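Local coordinates for nitrate regulatory protein (Klebsiella oxytoca, PDB 4AKK) that responds to nitrate and nitrite by binding the nasF operon leader RNA, so that transcription continues past the terminator, at the interface of chains A and B. Numbering follows the deposited sequence. Chains: chain A/B, Nitrate regulatory protein.

The interface of chains A and B. Residues chain A 42, 331, 334-335; chain B 126, 129-130, 133-134.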
# COMPACT_ATOMS: atom_id res chain seq x y z
N PHE A 42 1.57 1.79 -26.90
CA PHE A 42 2.71 0.94 -26.56
C PHE A 42 4.00 1.49 -27.15
O PHE A 42 5.06 1.38 -26.55
CB PHE A 42 2.50 -0.49 -27.05
CG PHE A 42 1.63 -1.32 -26.16
CD1 PHE A 42 1.91 -1.44 -24.81
CD2 PHE A 42 0.52 -1.98 -26.66
CE1 PHE A 42 1.10 -2.20 -23.98
CE2 PHE A 42 -0.29 -2.75 -25.84
CZ PHE A 42 0.00 -2.86 -24.50
N ILE A 331 -2.55 -9.48 -21.71
CA ILE A 331 -2.01 -8.16 -21.42
C ILE A 331 -1.91 -7.91 -19.93
O ILE A 331 -0.97 -7.27 -19.46
CB ILE A 331 -2.90 -7.09 -22.05
CG1 ILE A 331 -3.69 -7.69 -23.20
CG2 ILE A 331 -2.06 -5.90 -22.51
CD1 ILE A 331 -4.91 -6.92 -23.54
N ARG A 334 1.52 -8.97 -19.13
CA ARG A 334 2.56 -8.03 -19.53
C ARG A 334 2.52 -6.75 -18.70
O ARG A 334 3.56 -6.18 -18.36
CB ARG A 334 2.46 -7.73 -21.03
CG ARG A 334 3.28 -8.68 -21.90
CD ARG A 334 3.07 -8.45 -23.39
NE ARG A 334 1.77 -8.95 -23.85
CZ ARG A 334 1.56 -10.19 -24.27
NH1 ARG A 334 2.55 -11.07 -24.30
NH2 ARG A 334 0.34 -10.56 -24.66
N LEU A 335 1.31 -6.32 -18.36
CA LEU A 335 1.08 -5.10 -17.58
C LEU A 335 1.70 -5.20 -16.19
O LEU A 335 2.48 -4.33 -15.77
CB LEU A 335 -0.42 -4.82 -17.48
CG LEU A 335 -0.85 -3.40 -17.12
CD1 LEU A 335 -0.19 -2.39 -18.02
CD2 LEU A 335 -2.36 -3.30 -17.21
N TRP B 126 0.85 2.69 -20.75
CA TRP B 126 0.55 1.27 -20.61
C TRP B 126 -0.91 1.05 -20.20
O TRP B 126 -1.57 0.17 -20.73
CB TRP B 126 1.50 0.61 -19.61
CG TRP B 126 2.73 0.04 -20.24
CD1 TRP B 126 3.89 0.71 -20.51
CD2 TRP B 126 2.92 -1.31 -20.70
NE1 TRP B 126 4.80 -0.15 -21.09
CE2 TRP B 126 4.24 -1.39 -21.22
CE3 TRP B 126 2.12 -2.46 -20.70
CZ2 TRP B 126 4.76 -2.57 -21.74
CZ3 TRP B 126 2.65 -3.63 -21.23
CH2 TRP B 126 3.96 -3.68 -21.74
N ALA B 129 -3.19 1.87 -22.99
CA ALA B 129 -3.05 0.85 -24.03
C ALA B 129 -3.89 -0.39 -23.71
O ALA B 129 -4.57 -0.93 -24.59
CB ALA B 129 -1.59 0.48 -24.23
N CYS B 130 -3.84 -0.85 -22.47
CA CYS B 130 -4.59 -2.03 -22.08
C CYS B 130 -6.10 -1.78 -22.12
O CYS B 130 -6.87 -2.67 -22.46
CB CYS B 130 -4.17 -2.51 -20.70
SG CYS B 130 -2.44 -2.97 -20.60
N TRP B 133 -7.16 -1.50 -25.78
CA TRP B 133 -7.09 -2.81 -26.41
C TRP B 133 -8.40 -3.60 -26.33
O TRP B 133 -8.77 -4.32 -27.27
CB TRP B 133 -5.96 -3.62 -25.78
CG TRP B 133 -6.02 -5.07 -26.09
CD1 TRP B 133 -6.81 -6.01 -25.49
CD2 TRP B 133 -5.25 -5.76 -27.08
NE1 TRP B 133 -6.57 -7.25 -26.05
CE2 TRP B 133 -5.62 -7.12 -27.03
CE3 TRP B 133 -4.29 -5.36 -28.01
CZ2 TRP B 133 -5.07 -8.08 -27.86
CZ3 TRP B 133 -3.73 -6.32 -28.84
CH2 TRP B 133 -4.12 -7.66 -28.76
N TYR B 134 -9.10 -3.49 -25.21
CA TYR B 134 -10.31 -4.29 -25.00
C TYR B 134 -11.54 -3.68 -25.66
O TYR B 134 -12.43 -4.40 -26.10
CB TYR B 134 -10.54 -4.51 -23.51
CG TYR B 134 -9.62 -5.56 -22.95
CD1 TYR B 134 -9.79 -6.90 -23.27
CD2 TYR B 134 -8.54 -5.21 -22.13
CE1 TYR B 134 -8.94 -7.87 -22.78
CE2 TYR B 134 -7.68 -6.17 -21.64
CZ TYR B 134 -7.89 -7.50 -21.97
OH TYR B 134 -7.04 -8.47 -21.48
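A:Phe42 has CG anti to its own carbonyl carbon (chi1 -80°), which turns one face of the ring to B:Ala129 and its CE1 edge to B:Trp126. A:Leu335 has CG opposite the backbone N (chi1 -161°), and both of its methyls meet the thiol of B:Cys130. The patch is a largely apolar part of the two-fold interface of the deposited dimer, which probably helps hold the two NasR subunits together. The same contact recurs with the roles of the two chains swapped. Chain B offers one side of helix 122-134. Chain A grips it with helix 37-52 and with the short helix 331-339.

A:Phe42 and B:Trp126 meet edge to face, with ring planes 77° apart. The rim carbon CE1 of A:Phe42 lies over one face of the indole, toward the CE3 and CZ3 rim, 3.4 Å from B:Trp126 CE3. The broad face of the phenyl ring is used too. The methyl CB of B:Ala129 sits over its centre, 3.7 Å from A:Phe42 CZ. Edge and face are thus both engaged, which should limit rotation of the phenyl ring.

A:Leu335 fills the step between B:Trp126 and B:Cys130. A:Leu335 CD1 reaches B:Trp126 CE3 at 3.5 Å, the indole carbon that A:Phe42 also touches. A:Leu335 CD2 lies 3.4 Å from B:Cys130 SG. The sulfur also makes a weak hydrogen bond to the backbone O of B:Trp126, one helical turn back, which may help hold it towards chain A.

A:Ile331, the first residue of helix 331-339, meets the C-terminal end of chain B helix 122-134. Its CD1 lies over the five-membered ring of B:Trp133, though the modelled approach is too short to be trusted in detail. A:Ile331 CD1 also abuts the phenol, 3.4 Å from B:Tyr134 CZ. B:Tyr134 in turn has B:Trp133 CD1 over its ring face, which probably helps to hold the two aromatics in place. The other branch of A:Ile331 turns back to the thiol, with A:Ile331 CG2 3.5 Å from B:Cys130 SG.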